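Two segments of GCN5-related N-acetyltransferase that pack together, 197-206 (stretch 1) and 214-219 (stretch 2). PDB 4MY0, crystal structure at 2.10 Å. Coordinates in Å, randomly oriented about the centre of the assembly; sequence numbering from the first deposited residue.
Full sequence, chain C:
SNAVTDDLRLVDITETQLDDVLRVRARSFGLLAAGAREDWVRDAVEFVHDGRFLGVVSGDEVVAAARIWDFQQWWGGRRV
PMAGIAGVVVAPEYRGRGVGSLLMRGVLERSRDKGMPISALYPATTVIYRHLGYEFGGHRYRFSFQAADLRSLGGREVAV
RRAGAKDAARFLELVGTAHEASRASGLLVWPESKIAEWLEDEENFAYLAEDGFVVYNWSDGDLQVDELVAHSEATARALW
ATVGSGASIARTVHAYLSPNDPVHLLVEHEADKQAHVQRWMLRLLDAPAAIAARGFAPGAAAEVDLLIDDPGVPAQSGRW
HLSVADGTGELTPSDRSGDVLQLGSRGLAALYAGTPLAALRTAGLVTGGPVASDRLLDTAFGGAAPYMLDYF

Stretch 1, residues 197-206: EWLEDEENFA
Stretch 2, residues 214-219: VVYNWS

How does the backbone bring the two stretches together? Residues 197-200 form the end of a helix, with Asp201 N bonding to Glu197 O at 3.0 Å. Asp201 then leaves helical geometry (phi/psi -58/118) and opens a type I turn to Asn204, through Glu202 (-63/-15) and Glu203 (-85/-11). The turn is closed by Asn204 N to Asp201 O at 3.0 Å and braced by Glu203 N to Asp201 OD1 at 2.9 Å. From Asn204, the last residue of the turn, the backbone is extended: -101/134 there, -111/110 at Phe205 and -113/135 at Ala206. Phe205 and Ala206 run antiparallel to the strand 214-219, with Phe205 opposite Tyr216 (CA-CA 5.2 Å) and Ala206 opposite Val215 (CA-CA 4.3 Å).

Which backbone donors and acceptors are satisfied across the strands? Phe205 and Tyr216 are the hydrogen-bonded pair and exchange two nearly straight bonds: Phe205 N to Tyr216 O at 2.7 Å and Tyr216 N to Phe205 O at 2.9 Å. In the alternate, non-hydrogen-bonded pair, CA-H groups turn inward, so Val215 CA approaches Phe205 O and Ala206 CA approaches Val214 O, each at 3.3 Å. Past the paired residues, a water extends the connection: it donates to Glu203 O at 2.7 Å and accepts from Trp218 N at 2.9 Å, bridging the turn to the strand.

How are the polar side chains of the two asparagines satisfied? Asn204, chi1 m (-66°) and chi2 -33°, uses both ends of its amide. Its ND2 donates to Trp198 O at 2.9 Å and 170°, tying the end of the turn back to the helix. Its OD1 accepts a weak bond from Asn217 ND2, at 3.2 Å but only 129°. Asn217 has chi1 p (44°) and chi2 71°, and its ND2 does not depend on this weak bond alone, since it is also hydrogen-bonded elsewhere in the structure.

What fills the sheet face carrying Phe205 and Tyr216? Phe205 (chi1 m, -48°; chi2 -31°) turns the edge of its ring to the face of Tyr216 (chi1 p, 66°; chi2 104°), with centroids 5.6 Å apart and planes at 87°. Phe205 CB also lies over that face, 4.1 Å from the centroid of the Tyr216 ring, in a CH-pi contact. Trp218 (chi1 m, -71°; chi2 100°) brings its CD1 to 3.5 Å from Phe205 CE2. Its NE1 lies near the plane of the Phe205 ring, at the edge, and finds a hydrogen bond elsewhere in the structure.

What packs on the face carrying Ala206 and Val215? Here the contact is apolar and centres on Val215 (chi1 t, -176°). Its CG2 lies 3.5 Å from Trp198 CH2, 4.0 Å from Leu199 CD2 and 4.0 Å from Ala206 CB. Trp198 (chi1 t, -180°; chi2 50°) and Leu199 (m, t) thus reach from the helix to the strand.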

ATOM      1  N   GLU C 197     -21.330  30.572  -9.426  1.00 36.58           N
ATOM      2  CA  GLU C 197     -21.056  29.356 -10.196  1.00 40.09           C
ATOM      3  C   GLU C 197     -20.757  28.200  -9.253  1.00 35.85           C
ATOM      4  O   GLU C 197     -21.236  27.080  -9.432  1.00 39.55           O
ATOM      5  CB  GLU C 197     -19.861  29.566 -11.142  1.00 47.11           C
ATOM      6  CG  GLU C 197     -20.059  30.672 -12.188  1.00 57.90           C
ATOM      7  CD  GLU C 197     -18.875  30.807 -13.147  1.00 66.43           C
ATOM      8  OE1 GLU C 197     -18.012  29.898 -13.171  1.00 67.21           O
ATOM      9  OE2 GLU C 197     -18.813  31.826 -13.875  1.00 69.97           O
ATOM     10  N   TRP C 198     -19.959  28.506  -8.241  1.00 32.00           N
ATOM     11  CA  TRP C 198     -19.506  27.563  -7.235  1.00 35.84           C
ATOM     12  C   TRP C 198     -20.712  27.014  -6.474  1.00 35.71           C
ATOM     13  O   TRP C 198     -20.821  25.807  -6.272  1.00 30.38           O
ATOM     14  CB  TRP C 198     -18.529  28.312  -6.317  1.00 35.52           C
ATOM     15  CG  TRP C 198     -17.888  27.571  -5.181  1.00 35.71           C
ATOM     16  CD1 TRP C 198     -17.246  26.362  -5.229  1.00 35.99           C
ATOM     17  CD2 TRP C 198     -17.763  28.040  -3.826  1.00 35.41           C
ATOM     18  NE1 TRP C 198     -16.764  26.036  -3.980  1.00 34.39           N
ATOM     19  CE2 TRP C 198     -17.060  27.051  -3.104  1.00 34.71           C
ATOM     20  CE3 TRP C 198     -18.191  29.194  -3.152  1.00 33.90           C
ATOM     21  CZ2 TRP C 198     -16.771  27.184  -1.739  1.00 33.72           C
ATOM     22  CZ3 TRP C 198     -17.904  29.325  -1.793  1.00 34.68           C
ATOM     23  CH2 TRP C 198     -17.200  28.322  -1.103  1.00 33.53           C
ATOM     24  N   LEU C 199     -21.634  27.900  -6.099  1.00 37.95           N
ATOM     25  CA  LEU C 199     -22.813  27.507  -5.328  1.00 33.16           C
ATOM     26  C   LEU C 199     -23.889  26.850  -6.188  1.00 35.95           C
ATOM     27  O   LEU C 199     -24.731  26.124  -5.666  1.00 38.56           O
ATOM     28  CB  LEU C 199     -23.412  28.713  -4.598  1.00 34.49           C
ATOM     29  CG  LEU C 199     -22.534  29.391  -3.542  1.00 33.07           C
ATOM     30  CD1 LEU C 199     -23.213  30.635  -2.978  1.00 30.40           C
ATOM     31  CD2 LEU C 199     -22.175  28.422  -2.430  1.00 27.21           C
ATOM     32  N   GLU C 200     -23.878  27.107  -7.497  1.00 37.16           N
ATOM     33  CA  GLU C 200     -24.860  26.477  -8.393  1.00 41.52           C
ATOM     34  C   GLU C 200     -24.424  25.069  -8.837  1.00 38.13           C
ATOM     35  O   GLU C 200     -25.247  24.257  -9.238  1.00 38.78           O
ATOM     36  CB  GLU C 200     -25.165  27.367  -9.609  1.00 47.19           C
ATOM     37  CG  GLU C 200     -26.281  26.818 -10.511  1.00 60.35           C
ATOM     38  CD  GLU C 200     -26.995  27.898 -11.309  1.00 75.21           C
ATOM     39  OE1 GLU C 200     -26.854  29.089 -10.962  1.00 79.57           O
ATOM     40  OE2 GLU C 200     -27.700  27.555 -12.287  1.00 80.75           O
ATOM     41  N   ASP C 201     -23.126  24.792  -8.757  1.00 36.74           N
ATOM     42  CA  ASP C 201     -22.589  23.468  -9.057  1.00 36.61           C
ATOM     43  C   ASP C 201     -23.255  22.418  -8.148  1.00 37.28           C
ATOM     44  O   ASP C 201     -23.140  22.476  -6.916  1.00 37.06           O
ATOM     45  CB  ASP C 201     -21.067  23.494  -8.868  1.00 35.98           C
ATOM     46  CG  ASP C 201     -20.376  22.209  -9.318  1.00 40.90           C
ATOM     47  OD1 ASP C 201     -20.998  21.124  -9.284  1.00 43.62           O
ATOM     48  OD2 ASP C 201     -19.180  22.289  -9.677  1.00 44.58           O
ATOM     49  N   GLU C 202     -23.957  21.465  -8.759  1.00 38.04           N
ATOM     50  CA  GLU C 202     -24.694  20.440  -8.013  1.00 42.71           C
ATOM     51  C   GLU C 202     -23.808  19.533  -7.152  1.00 35.40           C
ATOM     52  O   GLU C 202     -24.305  18.835  -6.273  1.00 36.94           O
ATOM     53  CB  GLU C 202     -25.538  19.581  -8.963  1.00 50.55           C
ATOM     54  CG  GLU C 202     -26.961  20.084  -9.171  1.00 60.11           C
ATOM     55  CD  GLU C 202     -27.726  19.269 -10.207  1.00 68.37           C
ATOM     56  OE1 GLU C 202     -27.851  18.036 -10.031  1.00 70.58           O
ATOM     57  OE2 GLU C 202     -28.198  19.867 -11.202  1.00 71.24           O
ATOM     58  N   GLU C 203     -22.502  19.547  -7.404  1.00 33.91           N
ATOM     59  CA  GLU C 203     -21.563  18.717  -6.648  1.00 35.81           C
ATOM     60  C   GLU C 203     -21.120  19.391  -5.359  1.00 31.05           C
ATOM     61  O   GLU C 203     -20.502  18.766  -4.491  1.00 30.51           O
ATOM     62  CB  GLU C 203     -20.359  18.353  -7.514  1.00 38.92           C
ATOM     63  CG  GLU C 203     -20.791  17.717  -8.831  1.00 50.10           C
ATOM     64  CD  GLU C 203     -19.625  17.288  -9.692  1.00 59.87           C
ATOM     65  OE1 GLU C 203     -19.852  16.498 -10.637  1.00 62.10           O
ATOM     66  OE2 GLU C 203     -18.491  17.749  -9.427  1.00 63.24           O
ATOM     67  N   ASN C 204     -21.457  20.668  -5.225  1.00 26.47           N
ATOM     68  CA  ASN C 204     -21.136  21.402  -4.010  1.00 24.65           C
ATOM     69  C   ASN C 204     -22.354  21.519  -3.118  1.00 26.34           C
ATOM     70  O   ASN C 204     -23.447  21.837  -3.598  1.00 27.25           O
ATOM     71  CB  ASN C 204     -20.573  22.778  -4.364  1.00 25.48           C
ATOM     72  CG  ASN C 204     -19.236  22.676  -5.056  1.00 29.68           C
ATOM     73  OD1 ASN C 204     -18.451  21.760  -4.770  1.00 30.63           O
ATOM     74  ND2 ASN C 204     -18.973  23.585  -5.991  1.00 27.33           N
ATOM     75  N   PHE C 205     -22.168  21.253  -1.826  1.00 24.39           N
ATOM     76  CA  PHE C 205     -23.278  21.276  -0.883  1.00 26.36           C
ATOM     77  C   PHE C 205     -23.081  22.478   0.038  1.00 29.84           C
ATOM     78  O   PHE C 205     -22.160  22.488   0.855  1.00 23.82           O
ATOM     79  CB  PHE C 205     -23.325  19.973  -0.068  1.00 26.29           C
ATOM     80  CG  PHE C 205     -23.210  18.712  -0.905  1.00 23.38           C
ATOM     81  CD1 PHE C 205     -23.698  18.667  -2.213  1.00 24.80           C
ATOM     82  CD2 PHE C 205     -22.611  17.572  -0.377  1.00 24.75           C
ATOM     83  CE1 PHE C 205     -23.578  17.510  -2.990  1.00 24.95           C
ATOM     84  CE2 PHE C 205     -22.494  16.408  -1.137  1.00 24.46           C
ATOM     85  CZ  PHE C 205     -22.970  16.378  -2.449  1.00 25.26           C
ATOM     86  N   ALA C 206     -23.929  23.495  -0.116  1.00 21.82           N
ATOM     87  CA  ALA C 206     -23.781  24.753   0.622  1.00 26.92           C
ATOM     88  C   ALA C 206     -24.924  24.945   1.610  1.00 22.83           C
ATOM     89  O   ALA C 206     -26.075  24.735   1.261  1.00 24.65           O
ATOM     90  CB  ALA C 206     -23.727  25.941  -0.350  1.00 22.42           C
ATOM     91  N   VAL C 214     -21.312  26.970   5.244  1.00 21.76           N
ATOM     92  CA  VAL C 214     -20.339  25.924   4.961  1.00 25.38           C
ATOM     93  C   VAL C 214     -20.600  25.415   3.551  1.00 26.69           C
ATOM     94  O   VAL C 214     -21.761  25.316   3.108  1.00 24.98           O
ATOM     95  CB  VAL C 214     -20.402  24.773   5.996  1.00 23.44           C
ATOM     96  CG1 VAL C 214     -21.757  24.097   5.965  1.00 24.07           C
ATOM     97  CG2 VAL C 214     -19.280  23.735   5.757  1.00 21.04           C
ATOM     98  N   VAL C 215     -19.519  25.145   2.831  1.00 24.69           N
ATOM     99  CA  VAL C 215     -19.614  24.526   1.519  1.00 21.89           C
ATOM    100  C   VAL C 215     -18.740  23.287   1.542  1.00 23.60           C
ATOM    101  O   VAL C 215     -17.561  23.357   1.892  1.00 23.05           O
ATOM    102  CB  VAL C 215     -19.138  25.466   0.407  1.00 23.79           C
ATOM    103  CG1 VAL C 215     -19.338  24.808  -0.963  1.00 20.42           C
ATOM    104  CG2 VAL C 215     -19.904  26.802   0.487  1.00 20.43           C
ATOM    105  N   TYR C 216     -19.318  22.141   1.199  1.00 22.58           N
ATOM    106  CA  TYR C 216     -18.546  20.905   1.179  1.00 22.09           C
ATOM    107  C   TYR C 216     -18.973  19.988   0.038  1.00 23.83           C
ATOM    108  O   TYR C 216     -19.932  20.281  -0.688  1.00 20.70           O
ATOM    109  CB  TYR C 216     -18.598  20.183   2.532  1.00 18.62           C
ATOM    110  CG  TYR C 216     -19.956  19.649   2.936  1.00 23.20           C
ATOM    111  CD1 TYR C 216     -20.243  18.292   2.852  1.00 23.96           C
ATOM    112  CD2 TYR C 216     -20.937  20.495   3.429  1.00 21.05           C
ATOM    113  CE1 TYR C 216     -21.469  17.801   3.233  1.00 25.86           C
ATOM    114  CE2 TYR C 216     -22.174  20.012   3.811  1.00 24.12           C
ATOM    115  CZ  TYR C 216     -22.436  18.667   3.712  1.00 28.10           C
ATOM    116  OH  TYR C 216     -23.665  18.188   4.117  1.00 28.98           O
ATOM    117  N   ASN C 217     -18.230  18.897  -0.143  1.00 21.52           N
ATOM    118  CA  ASN C 217     -18.498  17.965  -1.240  1.00 24.14           C
ATOM    119  C   ASN C 217     -17.858  16.609  -0.968  1.00 23.12           C
ATOM    120  O   ASN C 217     -17.107  16.455   0.003  1.00 20.66           O
ATOM    121  CB  ASN C 217     -17.983  18.534  -2.569  1.00 28.95           C
ATOM    122  CG  ASN C 217     -16.601  19.156  -2.439  1.00 33.09           C
ATOM    123  OD1 ASN C 217     -15.604  18.454  -2.272  1.00 31.17           O
ATOM    124  ND2 ASN C 217     -16.539  20.485  -2.508  1.00 40.35           N
ATOM    125  N   TRP C 218     -18.152  15.627  -1.819  1.00 18.84           N
ATOM    126  CA  TRP C 218     -17.550  14.305  -1.673  1.00 18.81           C
ATOM    127  C   TRP C 218     -16.126  14.288  -2.179  1.00 28.19           C
ATOM    128  O   TRP C 218     -15.836  14.870  -3.223  1.00 22.45           O
ATOM    129  CB  TRP C 218     -18.358  13.269  -2.444  1.00 23.09           C
ATOM    130  CG  TRP C 218     -19.679  12.994  -1.801  1.00 26.84           C
ATOM    131  CD1 TRP C 218     -20.898  13.493  -2.169  1.00 24.20           C
ATOM    132  CD2 TRP C 218     -19.913  12.163  -0.656  1.00 28.03           C
ATOM    133  NE1 TRP C 218     -21.870  13.014  -1.329  1.00 26.36           N
ATOM    134  CE2 TRP C 218     -21.293  12.190  -0.394  1.00 23.90           C
ATOM    135  CE3 TRP C 218     -19.089  11.378   0.156  1.00 29.30           C
ATOM    136  CZ2 TRP C 218     -21.869  11.475   0.658  1.00 26.47           C
ATOM    137  CZ3 TRP C 218     -19.656  10.671   1.198  1.00 26.32           C
ATOM    138  CH2 TRP C 218     -21.035  10.731   1.446  1.00 29.77           C
ATOM    139  N   SER C 219     -15.252  13.591  -1.454  1.00 30.05           N
ATOM    140  CA  SER C 219     -13.883  13.349  -1.913  1.00 33.46           C
ATOM    141  C   SER C 219     -13.529  11.862  -1.695  1.00 32.06           C
ATOM    142  O   SER C 219     -13.111  11.479  -0.606  1.00 27.77           O
ATOM    143  CB  SER C 219     -12.908  14.264  -1.163  1.00 36.27           C
ATOM    144  OG  SER C 219     -11.619  14.248  -1.744  1.00 42.65           O
TER
HETATM  145  O   HOH W   1     -19.727  16.181  -4.154  1.00 23.73           O